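Local atomic coordinates of putative mandelate racemase (Bordetella bronchiseptica, PDB entry 3OZY), a protein that is of unknown function but, as a magnesium-binding member of the enolase superfamily, probably acts on carboxylate substrates such as sugar diacids. Residues I250-N255 / D269-L274; D233-H238 / N263-N268; R340-D345 / F363-D368; R33-V38 / F306-T311; L150-A155 / A182-A187. All blocks are in the same frame, centred on the assembly; numbering follows the deposited sequence.

Overall arrangement
Contacts 1, 2 and 5 lie in the beta-alpha barrel, contact 3 ties the chain after its last parallel strand to the start of helix 367-372, and contact 4 joins the N-terminal domain to the barrel. Contact 5 closes first along the chain, contacts 1 and 2 interleave and contact 3 comes last; contact 4 encloses 1, 2 and 5. Contacts 1 (barrel wall, with magnesium ligand Glu254) and 2 (surrounding helix layer), centres 8 Å apart, touch where Thr252 meets Tyr265, helices 235-242 and 258-267 alternating with strands 249-252 and 273-274. On the far side of the chain's centre contacts 3 and 4 touch, centres 12 Å apart. Contact 5 stands alone, its centre about 25 Å from that of contact 1.

Contact 1: residues I250-N255 / D269-L274; sequences IATGEN and DAIDVL. With MG (magnesium ion), chain C.
The carbonyl oxygen of Ile250 is gripped by two backbone N-H groups of 269-274. Asp272 N, 2.9 Å from Ile250 O, lies in the carbonyl plane, whereas Val273 N, 3.1 Å from the same oxygen, sits above it. Asp272 also answers from its side chain: with CG anti to its own carbonyl carbon, OD2 turns its anti lone pair to Ile250 N at 2.8 Å, in an almost straight bond (178°). Its other oxygen, OD1, makes a salt bridge with Arg242, which would tend to keep the carboxylate ionised. One step on, Thr252 N reaches Val273 O at 3.2 Å, nearly along the C=O axis. These bonds pair neighbouring parallel strands of the barrel, 249-252 and 273-274, joined by helix 258-267 in a beta-alpha-beta unit. Ala251 CB meets Val273 CB at 3.8 Å on one face of the sheet. On the face that carries Thr252, Ile271 from the preceding loop brings CD1 to 3.7 Å from Thr252 CG2, the two side chains crossing at about a right angle. Just past the strand end, Glu254 binds magnesium through OE2 at 2.2 Å, alongside Asp201 and Glu227, while OE1 accepts a hydrogen bond from a metal-bound water.

Contact 2: residues D233-H238 / N263-N268; sequences DDIEGH and NDYIRN
Tyr265 lies between two side chains of the 233-238 segment, its ring covered by one and its edge turned to the other. Ile235 comes over the ring face in a CH-pi contact, CG1 standing 4.0 Å from the ring centroid of Tyr265. The CE2 edge of the tyrosine points at the face of His238 in an edge-to-face pair, planes at 75°, with Tyr265 CE2 3.6 Å from His238 CG. Ile235 CD1 reaches Asp264 CB on the facing helix, and CG2 lies 3.9 Å from CB of Asn268, just past the helix end, the side chains crossing at about a right angle. Helices 235-242 and 258-267 thus pack as neighbours in the outer layer of the beta-alpha barrel, near their N- and C-terminal ends respectively. The histidine is fixed in rotation by its ND1, which donates in the ring plane to Asp234 O at 2.8 Å. Asp234 is the N-cap of helix 235-242, taking Gly237 N on OD1 at 2.9 Å, and its OD2 makes a salt bridge with Arg208. Tyr265 OH is hydrogen-bonded to Ile232 O. Asn268 folds back so that ND2 donates to Asp264 O at 2.7 Å. Arg267 salt-bridges Glu236 of the second subunit.

Contact 3: residues R340-D345 / F363-D368; sequences RLASYD and FEIDWD
Ala342 CB sits at the apolar centre, 3.5 Å from Phe363 CD1. The phenylalanine holds CG in the crowded position between its backbone N and carbonyl carbon (chi1 49°), so the ring turns toward the 340-345 segment and spans two residues of it. On the far ortho carbon, Phe363 CD2 meets Tyr344 CB at 3.6 Å, while the tyrosine ring swings away and its OH bonds to Gln354 O. On the other side of Ala342, Leu341 and Ile365 lie side by side and point the same way, with Leu341 CG 4.2 Å from Ile365 CD1. The backbones are tied by a single bridge between Ala342 and Ile365: Asp366 N donates to Leu341 O at 2.9 Å in an almost straight bond, and Ser343 N donates to Glu364 O at 3.1 Å. Ser343, with OG also in the crowded position, returns a bond by accepting from Glu364 N at 3.0 Å. At the polar rim one water donates to both Arg340 O and Asp366 OD2. Asp366 N-caps helix 367-372, its OD1 accepting from Phe369 N and more weakly from Asp368 N. The two segments lie against helix 309-321, which Ala342, Tyr344 and Phe363 touch; Leu341 and Ile365 reach helix 367-372, and Leu341 and Trp367 meet strand 32-42 of the N-terminal domain.

Contact 4: residues R33-V38 / F306-T311; sequences RQMILV and FNDIIT
Arg33 and Phe306 cross at about a right angle, yet the guanidinium and ring planes are only 11° apart; bends at chi2 and chi3 bring Arg33 NH2 to 3.2 Å from Phe306 CE2. Arg33 NH1 is held by a salt bridge to Asp331, and a water links NH2 to Asn307 OD1. Asn307, its CG anti to the backbone N, splits its amide N-H groups: ND2 donates in the carbonyl plane to Gln34 O at 3.1 Å and, in its own amide plane, to Asp308 OD2 at 2.9 Å. Met35 lies across Asp308 at about a right angle, CE 3.6 Å from Asp308 OD2, an oxygen also hydrogen-bonded with Ser51 OG. Leu37 and Ile310 cross at about a right angle and touch by their tips, Leu37 CD1 to Ile310 CD1 at a tight 3.3 Å. Asp308 N-caps helix 309-321, OD1 taking Thr311 N at 2.9 Å. Strand 32-42 of the N-terminal domain is thereby fastened to the barrel, the interdomain packing characteristic of the enolase superfamily.

Contact 5: residues L150-A155 / A182-A187; sequences LTPDQA and AANLRA
Pro152 and Asn184 carry the close part of this contact, their side chains crossing at about a right angle and their CA atoms 4.0 Å apart. Asn184, with CG anti to its carbonyl carbon, lays OD1 against the start of the opposing helix, 3.1 Å from Pro152 CA. The same OD1 is 3.1 Å from Pro152 N, which has no hydrogen to share, so the approach is packing and not a bond. Alanines make the rest of the fit: Ala183 CB touches Pro152 CG at 3.7 Å, Ala187 CB lies 3.8 Å from Pro152 CB, and Ala155 CB meets Asn184 CB at 3.9 Å. With such short side chains the helices come close together. They are 152-164 and 178-192, the first two helices of the barrel, which flank strand 169-173 in sequence and lie in the barrel's outer layer. No direct hydrogen bond joins the segments. Their polar link is a water, which donates to Leu150 O at 2.8 Å and to Asn184 OD1, giving that amide oxygen a partner the proline cannot supply. Looser still is the exposed side, where Thr151 and Gln154 turn to their own helix start and form a capping box: Gln154 N donates to Thr151 OG1, and Thr151 N to Gln154 OE1 at 3.0 Å. On its inner side helix 178-192 is covered: Leu185 packs on strand 197-201 and on helix 208-220.

Contact 1: residues I250-N255 / D269-L274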
# COMPACT_ATOMS: atom_id res chain seq x y z
N ILE A 250 10.79 20.41 6.71
CA ILE A 250 9.74 19.42 6.88
C ILE A 250 10.15 18.15 6.13
O ILE A 250 10.37 18.17 4.90
CB ILE A 250 8.38 19.95 6.39
CG1 ILE A 250 8.03 21.26 7.11
CG2 ILE A 250 7.27 18.91 6.57
CD1 ILE A 250 8.09 21.18 8.63
N ALA A 251 10.30 17.04 6.86
CA ALA A 251 10.83 15.80 6.32
C ALA A 251 9.83 14.66 6.47
O ALA A 251 9.19 14.53 7.50
CB ALA A 251 12.13 15.43 7.04
N THR A 252 9.72 13.83 5.44
CA THR A 252 8.94 12.61 5.55
C THR A 252 9.35 11.67 4.43
O THR A 252 9.93 12.09 3.43
CB THR A 252 7.41 12.88 5.54
OG1 THR A 252 6.71 11.67 5.83
CG2 THR A 252 6.93 13.46 4.18
N GLY A 253 9.09 10.38 4.61
CA GLY A 253 9.28 9.46 3.51
C GLY A 253 9.44 7.99 3.82
O GLY A 253 9.29 7.17 2.91
N GLU A 254 9.74 7.62 5.06
CA GLU A 254 9.91 6.19 5.34
C GLU A 254 8.62 5.40 5.10
O GLU A 254 8.68 4.20 4.83
CB GLU A 254 10.43 5.95 6.75
CG GLU A 254 9.39 6.08 7.83
CD GLU A 254 10.04 6.21 9.18
OE1 GLU A 254 9.72 5.40 10.07
OE2 GLU A 254 10.87 7.12 9.33
N ASN A 255 7.48 6.07 5.17
CA ASN A 255 6.20 5.39 5.01
C ASN A 255 5.43 5.80 3.76
O ASN A 255 4.25 5.48 3.61
CB ASN A 255 5.37 5.52 6.29
CG ASN A 255 5.94 4.68 7.41
OD1 ASN A 255 6.18 3.48 7.24
ND2 ASN A 255 6.21 5.30 8.55
N ASP A 269 3.76 21.59 -2.63
CA ASP A 269 4.68 22.43 -1.85
C ASP A 269 4.74 21.97 -0.39
O ASP A 269 4.81 22.78 0.54
CB ASP A 269 4.28 23.91 -1.95
CG ASP A 269 4.40 24.45 -3.37
OD1 ASP A 269 5.36 24.09 -4.08
OD2 ASP A 269 3.52 25.24 -3.79
N ALA A 270 4.75 20.65 -0.20
CA ALA A 270 4.52 20.07 1.11
C ALA A 270 5.75 19.38 1.71
O ALA A 270 5.63 18.71 2.74
CB ALA A 270 3.34 19.10 1.05
N ILE A 271 6.92 19.52 1.10
CA ILE A 271 8.08 18.76 1.61
C ILE A 271 9.40 19.46 1.35
O ILE A 271 9.61 20.03 0.27
CB ILE A 271 8.08 17.33 1.00
CG1 ILE A 271 9.01 16.38 1.77
CG2 ILE A 271 8.38 17.35 -0.51
CD1 ILE A 271 8.80 14.91 1.35
N ASP A 272 10.30 19.42 2.33
CA ASP A 272 11.67 19.94 2.18
C ASP A 272 12.68 18.82 1.98
O ASP A 272 13.63 18.95 1.21
CB ASP A 272 12.07 20.76 3.40
CG ASP A 272 11.28 22.04 3.54
OD1 ASP A 272 11.28 22.86 2.60
OD2 ASP A 272 10.66 22.20 4.61
N VAL A 273 12.49 17.73 2.72
CA VAL A 273 13.42 16.61 2.71
C VAL A 273 12.65 15.33 2.42
O VAL A 273 11.79 14.92 3.20
CB VAL A 273 14.16 16.47 4.06
CG1 VAL A 273 14.98 15.19 4.10
CG2 VAL A 273 15.03 17.70 4.32
N LEU A 274 12.95 14.72 1.27
CA LEU A 274 12.36 13.45 0.89
C LEU A 274 13.18 12.34 1.53
O LEU A 274 14.40 12.32 1.39
CB LEU A 274 12.38 13.28 -0.63
CG LEU A 274 11.47 14.17 -1.48
CD1 LEU A 274 11.90 15.64 -1.45
CD2 LEU A 274 11.48 13.64 -2.90
MG MG C . 11.47 8.17 11.13
O HOH W 1 10.73 6.26 12.34
O HOH W 2 9.33 8.67 11.44
O HOH W 3 13.61 7.18 11.35

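Contact 2: residues D233-H238 / N263-N268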
# COMPACT_ATOMS: atom_id res chain seq x y z
N ASP A 233 -0.71 10.63 5.39
CA ASP A 233 -1.89 10.79 4.55
C ASP A 233 -2.37 12.23 4.44
O ASP A 233 -3.24 12.53 3.61
CB ASP A 233 -3.01 9.90 5.05
CG ASP A 233 -2.72 8.43 4.81
OD1 ASP A 233 -2.25 8.11 3.71
OD2 ASP A 233 -2.95 7.61 5.73
N ASP A 234 -1.83 13.12 5.28
CA ASP A 234 -2.26 14.51 5.31
C ASP A 234 -1.24 15.40 4.59
O ASP A 234 -0.41 16.07 5.22
CB ASP A 234 -2.45 14.97 6.75
CG ASP A 234 -2.95 16.38 6.85
OD1 ASP A 234 -3.31 16.96 5.79
OD2 ASP A 234 -3.00 16.92 7.98
N ILE A 235 -1.27 15.40 3.26
CA ILE A 235 -0.32 16.20 2.49
C ILE A 235 -0.47 17.70 2.77
O ILE A 235 0.52 18.42 2.97
CB ILE A 235 -0.44 15.91 0.98
CG1 ILE A 235 -0.12 14.43 0.71
CG2 ILE A 235 0.52 16.79 0.20
CD1 ILE A 235 -0.26 14.01 -0.75
N GLU A 236 -1.71 18.18 2.80
CA GLU A 236 -1.98 19.59 3.03
C GLU A 236 -1.43 20.09 4.38
O GLU A 236 -0.92 21.21 4.48
CB GLU A 236 -3.48 19.87 2.91
CG GLU A 236 -3.95 21.26 3.38
CD GLU A 236 -3.49 22.41 2.50
OE1 GLU A 236 -2.72 22.17 1.54
OE2 GLU A 236 -3.89 23.56 2.77
N GLY A 237 -1.52 19.25 5.41
CA GLY A 237 -0.95 19.61 6.70
C GLY A 237 0.54 19.89 6.61
O GLY A 237 1.05 20.80 7.28
N HIS A 238 1.25 19.11 5.81
CA HIS A 238 2.68 19.32 5.65
C HIS A 238 2.95 20.64 4.92
O HIS A 238 3.89 21.37 5.24
CB HIS A 238 3.32 18.14 4.90
CG HIS A 238 3.40 16.87 5.70
ND1 HIS A 238 2.32 16.02 5.86
CD2 HIS A 238 4.44 16.28 6.35
CE1 HIS A 238 2.69 14.97 6.58
NE2 HIS A 238 3.97 15.10 6.88
N ASN A 263 6.15 12.92 -5.63
CA ASN A 263 5.67 13.89 -6.62
C ASN A 263 4.43 14.61 -6.10
O ASN A 263 4.30 15.82 -6.24
CB ASN A 263 5.38 13.18 -7.94
CG ASN A 263 4.79 14.12 -8.98
OD1 ASN A 263 3.62 13.99 -9.36
ND2 ASN A 263 5.59 15.08 -9.42
N ASP A 264 3.54 13.87 -5.45
CA ASP A 264 2.35 14.50 -4.89
C ASP A 264 2.72 15.51 -3.80
O ASP A 264 2.12 16.58 -3.71
CB ASP A 264 1.37 13.47 -4.34
CG ASP A 264 0.57 12.80 -5.44
OD1 ASP A 264 0.47 13.36 -6.54
OD2 ASP A 264 0.03 11.71 -5.18
N TYR A 265 3.69 15.18 -2.94
CA TYR A 265 4.13 16.14 -1.94
C TYR A 265 4.77 17.36 -2.59
O TYR A 265 4.47 18.49 -2.21
CB TYR A 265 5.10 15.49 -0.94
CG TYR A 265 4.42 14.88 0.27
CD1 TYR A 265 3.75 13.67 0.18
CD2 TYR A 265 4.47 15.52 1.49
CE1 TYR A 265 3.13 13.12 1.29
CE2 TYR A 265 3.86 14.99 2.61
CZ TYR A 265 3.20 13.78 2.51
OH TYR A 265 2.59 13.26 3.63
N ILE A 266 5.62 17.14 -3.58
CA ILE A 266 6.30 18.26 -4.24
C ILE A 266 5.30 19.18 -4.95
O ILE A 266 5.40 20.41 -4.84
CB ILE A 266 7.37 17.76 -5.22
CG1 ILE A 266 8.51 17.07 -4.46
CG2 ILE A 266 7.91 18.91 -6.09
CD1 ILE A 266 9.49 16.37 -5.35
N ARG A 267 4.33 18.60 -5.64
CA ARG A 267 3.34 19.39 -6.38
C ARG A 267 2.44 20.20 -5.45
O ARG A 267 1.77 21.15 -5.88
CB ARG A 267 2.48 18.48 -7.27
CG ARG A 267 3.22 17.91 -8.45
CD ARG A 267 2.29 17.12 -9.36
NE ARG A 267 1.29 17.97 -10.01
CZ ARG A 267 -0.01 17.92 -9.77
NH1 ARG A 267 -0.50 17.05 -8.89
NH2 ARG A 267 -0.83 18.74 -10.42
N ASN A 268 2.40 19.81 -4.19
CA ASN A 268 1.64 20.55 -3.20
C ASN A 268 2.50 21.39 -2.26
O ASN A 268 2.03 21.83 -1.22
CB ASN A 268 0.74 19.60 -2.43
CG ASN A 268 -0.39 19.07 -3.28
OD1 ASN A 268 -1.36 19.79 -3.54
ND2 ASN A 268 -0.27 17.84 -3.76
O HOH W 4 -1.87 20.56 -0.43

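Contact 3: residues R340-D345 / F363-D368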
# COMPACT_ATOMS: atom_id res chain seq x y z
N ARG A 340 26.42 -7.82 13.69
CA ARG A 340 26.87 -9.21 13.55
C ARG A 340 26.48 -9.90 12.25
O ARG A 340 26.91 -11.02 11.97
CB ARG A 340 26.39 -10.03 14.75
CG ARG A 340 27.10 -9.65 16.05
CD ARG A 340 26.38 -10.22 17.27
NE ARG A 340 26.30 -11.68 17.23
CZ ARG A 340 25.52 -12.41 18.03
NH1 ARG A 340 24.76 -11.81 18.94
NH2 ARG A 340 25.51 -13.73 17.91
N LEU A 341 25.65 -9.25 11.44
CA LEU A 341 25.21 -9.85 10.18
C LEU A 341 26.30 -9.80 9.12
O LEU A 341 26.45 -10.75 8.34
CB LEU A 341 23.96 -9.14 9.66
CG LEU A 341 23.42 -9.64 8.32
CD1 LEU A 341 23.03 -11.11 8.40
CD2 LEU A 341 22.24 -8.79 7.88
N ALA A 342 27.05 -8.71 9.08
CA ALA A 342 28.03 -8.51 8.01
C ALA A 342 29.32 -7.87 8.51
O ALA A 342 29.38 -7.33 9.61
CB ALA A 342 27.42 -7.66 6.90
N SER A 343 30.33 -7.92 7.66
CA SER A 343 31.67 -7.44 7.99
C SER A 343 31.80 -5.91 8.02
O SER A 343 32.82 -5.39 8.45
CB SER A 343 32.68 -8.02 7.00
OG SER A 343 32.29 -7.74 5.66
N TYR A 344 30.77 -5.21 7.55
CA TYR A 344 30.81 -3.75 7.51
C TYR A 344 30.26 -3.14 8.81
O TYR A 344 29.12 -3.42 9.19
CB TYR A 344 30.02 -3.22 6.31
CG TYR A 344 29.95 -1.72 6.25
CD1 TYR A 344 31.08 -0.96 5.97
CD2 TYR A 344 28.75 -1.06 6.48
CE1 TYR A 344 31.01 0.43 5.92
CE2 TYR A 344 28.67 0.32 6.43
CZ TYR A 344 29.80 1.06 6.15
OH TYR A 344 29.72 2.43 6.10
N ASP A 345 31.08 -2.31 9.46
CA ASP A 345 30.79 -1.76 10.79
C ASP A 345 30.78 -0.23 10.81
O ASP A 345 31.34 0.40 9.92
CB ASP A 345 31.87 -2.21 11.78
CG ASP A 345 31.92 -3.71 11.95
OD1 ASP A 345 30.88 -4.37 11.74
OD2 ASP A 345 33.00 -4.24 12.29
N PHE A 363 30.38 -5.93 1.24
CA PHE A 363 30.80 -6.64 2.44
C PHE A 363 30.40 -8.11 2.35
O PHE A 363 29.69 -8.50 1.43
CB PHE A 363 30.17 -6.03 3.69
CG PHE A 363 28.69 -5.81 3.57
CD1 PHE A 363 27.82 -6.89 3.48
CD2 PHE A 363 28.17 -4.53 3.53
CE1 PHE A 363 26.46 -6.69 3.36
CE2 PHE A 363 26.81 -4.33 3.41
CZ PHE A 363 25.96 -5.41 3.32
N GLU A 364 30.84 -8.90 3.32
CA GLU A 364 30.50 -10.31 3.39
C GLU A 364 29.43 -10.58 4.45
O GLU A 364 29.48 -10.03 5.55
CB GLU A 364 31.75 -11.14 3.70
CG GLU A 364 32.85 -11.02 2.65
CD GLU A 364 32.49 -11.70 1.34
OE1 GLU A 364 31.35 -12.21 1.22
OE2 GLU A 364 33.34 -11.72 0.43
N ILE A 365 28.47 -11.44 4.11
CA ILE A 365 27.47 -11.91 5.06
C ILE A 365 28.05 -13.04 5.92
O ILE A 365 28.72 -13.94 5.39
CB ILE A 365 26.22 -12.46 4.35
CG1 ILE A 365 25.48 -11.35 3.59
CG2 ILE A 365 25.29 -13.16 5.34
CD1 ILE A 365 24.89 -10.28 4.47
N ASP A 366 27.79 -13.01 7.22
CA ASP A 366 28.15 -14.12 8.10
C ASP A 366 27.01 -15.13 8.04
O ASP A 366 26.00 -14.98 8.74
CB ASP A 366 28.37 -13.64 9.53
CG ASP A 366 28.80 -14.76 10.48
OD1 ASP A 366 28.58 -15.95 10.16
OD2 ASP A 366 29.35 -14.44 11.55
N TRP A 367 27.17 -16.15 7.21
CA TRP A 367 26.10 -17.12 7.00
C TRP A 367 25.87 -18.02 8.21
O TRP A 367 24.80 -18.59 8.37
CB TRP A 367 26.33 -17.91 5.71
CG TRP A 367 26.16 -17.05 4.48
CD1 TRP A 367 27.14 -16.47 3.73
CD2 TRP A 367 24.91 -16.65 3.87
NE1 TRP A 367 26.59 -15.75 2.70
CE2 TRP A 367 25.23 -15.85 2.76
CE3 TRP A 367 23.57 -16.91 4.17
CZ2 TRP A 367 24.25 -15.29 1.94
CZ3 TRP A 367 22.60 -16.36 3.34
CH2 TRP A 367 22.95 -15.56 2.24
N ASP A 368 26.88 -18.14 9.07
CA ASP A 368 26.68 -18.86 10.32
C ASP A 368 25.73 -18.08 11.22
O ASP A 368 24.84 -18.65 11.85
CB ASP A 368 28.02 -19.12 11.03
CG ASP A 368 28.92 -20.05 10.24
OD1 ASP A 368 28.40 -20.92 9.51
OD2 ASP A 368 30.16 -19.92 10.36
O HOH W 5 28.66 -12.58 13.29

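Contact 4: residues R33-V38 / F306-T311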
# COMPACT_ATOMS: atom_id res chain seq x y z
N ARG A 33 14.63 -7.19 16.85
CA ARG A 33 15.05 -6.62 15.57
C ARG A 33 15.08 -7.72 14.52
O ARG A 33 15.81 -8.71 14.65
CB ARG A 33 16.41 -5.90 15.69
CG ARG A 33 16.42 -4.73 16.70
CD ARG A 33 15.27 -3.71 16.47
NE ARG A 33 15.35 -3.06 15.16
CZ ARG A 33 16.07 -1.98 14.90
NH1 ARG A 33 16.76 -1.37 15.85
NH2 ARG A 33 16.08 -1.49 13.67
N GLN A 34 14.26 -7.55 13.50
CA GLN A 34 14.05 -8.60 12.50
C GLN A 34 14.35 -8.09 11.10
O GLN A 34 14.44 -6.88 10.86
CB GLN A 34 12.60 -9.09 12.57
CG GLN A 34 12.20 -9.57 13.96
CD GLN A 34 10.84 -10.26 14.00
OE1 GLN A 34 9.94 -9.97 13.21
NE2 GLN A 34 10.69 -11.17 14.95
N MET A 35 14.47 -9.03 10.18
CA MET A 35 14.62 -8.70 8.76
C MET A 35 14.38 -9.93 7.92
O MET A 35 14.38 -11.06 8.42
CB MET A 35 16.04 -8.20 8.47
CG MET A 35 17.11 -9.29 8.55
SD MET A 35 18.78 -8.70 8.22
CE MET A 35 18.65 -8.33 6.47
N ILE A 36 14.14 -9.68 6.64
CA ILE A 36 14.32 -10.70 5.62
C ILE A 36 15.65 -10.44 4.93
O ILE A 36 15.92 -9.33 4.48
CB ILE A 36 13.22 -10.60 4.54
CG1 ILE A 36 11.88 -11.07 5.08
CG2 ILE A 36 13.62 -11.40 3.30
CD1 ILE A 36 11.79 -12.57 5.33
N LEU A 37 16.48 -11.48 4.84
CA LEU A 37 17.66 -11.45 4.00
C LEU A 37 17.29 -12.06 2.66
O LEU A 37 17.04 -13.27 2.57
CB LEU A 37 18.82 -12.22 4.65
CG LEU A 37 20.09 -12.33 3.82
CD1 LEU A 37 20.70 -10.97 3.58
CD2 LEU A 37 21.11 -13.25 4.49
N VAL A 38 17.21 -11.23 1.63
CA VAL A 38 16.91 -11.71 0.29
C VAL A 38 18.17 -12.28 -0.33
O VAL A 38 19.26 -11.72 -0.16
CB VAL A 38 16.39 -10.56 -0.60
CG1 VAL A 38 16.10 -11.06 -2.03
CG2 VAL A 38 15.14 -9.94 0.02
N PHE A 306 16.75 2.89 8.53
CA PHE A 306 16.70 2.18 9.81
C PHE A 306 16.01 0.82 9.71
O PHE A 306 14.79 0.75 9.61
CB PHE A 306 15.94 3.10 10.78
CG PHE A 306 16.05 2.74 12.25
CD1 PHE A 306 16.95 3.41 13.08
CD2 PHE A 306 15.18 1.83 12.82
CE1 PHE A 306 17.01 3.15 14.43
CE2 PHE A 306 15.25 1.55 14.18
CZ PHE A 306 16.17 2.22 14.98
N ASN A 307 16.81 -0.25 9.71
CA ASN A 307 16.34 -1.62 9.98
C ASN A 307 17.50 -2.58 10.20
O ASN A 307 17.50 -3.32 11.17
CB ASN A 307 15.42 -2.19 8.89
CG ASN A 307 14.69 -3.43 9.37
OD1 ASN A 307 13.78 -3.33 10.18
ND2 ASN A 307 15.12 -4.60 8.91
N ASP A 308 18.46 -2.58 9.29
CA ASP A 308 19.58 -3.52 9.38
C ASP A 308 20.76 -3.00 8.58
O ASP A 308 20.66 -1.97 7.91
CB ASP A 308 19.14 -4.91 8.90
CG ASP A 308 18.63 -4.88 7.47
OD1 ASP A 308 19.46 -4.65 6.57
OD2 ASP A 308 17.41 -5.07 7.25
N ILE A 309 21.90 -3.69 8.63
CA ILE A 309 23.09 -3.17 8.00
C ILE A 309 22.99 -3.16 6.47
O ILE A 309 23.67 -2.39 5.80
CB ILE A 309 24.36 -3.92 8.47
CG1 ILE A 309 25.63 -3.10 8.17
CG2 ILE A 309 24.44 -5.30 7.84
CD1 ILE A 309 25.74 -1.81 8.95
N ILE A 310 22.15 -4.03 5.92
CA ILE A 310 21.95 -4.04 4.47
C ILE A 310 21.16 -2.82 4.03
O ILE A 310 21.52 -2.16 3.05
CB ILE A 310 21.26 -5.32 4.00
CG1 ILE A 310 22.11 -6.53 4.39
CG2 ILE A 310 21.00 -5.26 2.48
CD1 ILE A 310 21.65 -7.82 3.75
N THR A 311 20.11 -2.48 4.77
CA THR A 311 19.36 -1.27 4.40
C THR A 311 20.24 -0.04 4.55
O THR A 311 20.18 0.89 3.75
CB THR A 311 18.00 -1.13 5.16
OG1 THR A 311 18.21 -0.90 6.56
CG2 THR A 311 17.15 -2.37 5.00
O HOH W 6 15.38 -4.62 12.58
O HOH W 7 13.50 -1.63 12.30

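Contact 5: residues L150-A155 / A182-A187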
# COMPACT_ATOMS: atom_id res chain seq x y z
N LEU A 150 12.45 9.54 28.48
CA LEU A 150 13.59 10.20 29.11
C LEU A 150 13.19 11.52 29.74
O LEU A 150 12.27 12.18 29.28
CB LEU A 150 14.69 10.47 28.08
CG LEU A 150 15.25 9.26 27.34
CD1 LEU A 150 16.34 9.71 26.40
CD2 LEU A 150 15.80 8.22 28.31
N THR A 151 13.91 11.91 30.79
CA THR A 151 13.81 13.27 31.33
C THR A 151 14.68 14.20 30.49
O THR A 151 15.50 13.74 29.71
CB THR A 151 14.35 13.32 32.75
OG1 THR A 151 15.75 13.01 32.72
CG2 THR A 151 13.62 12.33 33.65
N PRO A 152 14.54 15.52 30.68
CA PRO A 152 15.38 16.42 29.88
C PRO A 152 16.89 16.22 30.11
O PRO A 152 17.67 16.21 29.15
CB PRO A 152 14.92 17.81 30.31
CG PRO A 152 13.47 17.60 30.72
CD PRO A 152 13.47 16.24 31.40
N ASP A 153 17.31 16.06 31.37
CA ASP A 153 18.72 15.85 31.64
C ASP A 153 19.22 14.56 30.99
O ASP A 153 20.35 14.50 30.52
CB ASP A 153 19.01 15.81 33.14
CG ASP A 153 18.92 17.17 33.79
OD1 ASP A 153 19.02 18.19 33.07
OD2 ASP A 153 18.76 17.22 35.03
N GLN A 154 18.38 13.53 31.00
CA GLN A 154 18.74 12.25 30.40
C GLN A 154 18.85 12.35 28.88
O GLN A 154 19.75 11.77 28.28
CB GLN A 154 17.73 11.17 30.79
CG GLN A 154 17.78 10.83 32.27
CD GLN A 154 16.55 10.10 32.73
OE1 GLN A 154 15.69 9.74 31.93
NE2 GLN A 154 16.45 9.85 34.04
N ALA A 155 17.93 13.09 28.26
CA ALA A 155 17.99 13.30 26.81
C ALA A 155 19.27 14.06 26.46
O ALA A 155 19.96 13.72 25.50
CB ALA A 155 16.75 14.07 26.33
N ALA A 182 9.48 19.30 24.35
CA ALA A 182 10.07 20.64 24.31
C ALA A 182 11.15 20.79 25.37
O ALA A 182 12.21 21.36 25.11
CB ALA A 182 8.99 21.71 24.49
N ALA A 183 10.88 20.29 26.57
CA ALA A 183 11.86 20.41 27.64
C ALA A 183 13.12 19.62 27.30
O ALA A 183 14.23 20.07 27.55
CB ALA A 183 11.27 19.94 28.97
N ASN A 184 12.94 18.44 26.70
CA ASN A 184 14.08 17.63 26.28
C ASN A 184 14.93 18.37 25.25
O ASN A 184 16.16 18.43 25.36
CB ASN A 184 13.60 16.31 25.68
CG ASN A 184 13.02 15.38 26.72
OD1 ASN A 184 13.04 15.67 27.92
ND2 ASN A 184 12.52 14.23 26.27
N LEU A 185 14.28 18.94 24.25
CA LEU A 185 14.99 19.68 23.20
C LEU A 185 15.74 20.88 23.75
O LEU A 185 16.89 21.13 23.37
CB LEU A 185 14.02 20.16 22.12
CG LEU A 185 13.57 19.12 21.11
CD1 LEU A 185 12.44 19.71 20.29
CD2 LEU A 185 14.73 18.70 20.22
N ARG A 186 15.10 21.62 24.64
CA ARG A 186 15.76 22.78 25.22
C ARG A 186 17.01 22.35 26.00
O ARG A 186 18.05 22.99 25.90
CB ARG A 186 14.80 23.60 26.10
CG ARG A 186 13.70 24.29 25.31
CD ARG A 186 12.92 25.27 26.18
NE ARG A 186 11.59 25.54 25.65
CZ ARG A 186 10.48 24.95 26.10
NH1 ARG A 186 10.56 24.06 27.08
NH2 ARG A 186 9.31 25.25 25.57
N ALA A 187 16.91 21.27 26.76
CA ALA A 187 18.05 20.79 27.53
C ALA A 187 19.16 20.28 26.61
O ALA A 187 20.34 20.52 26.85
CB ALA A 187 17.62 19.69 28.50
O HOH W 8 10.98 14.66 29.35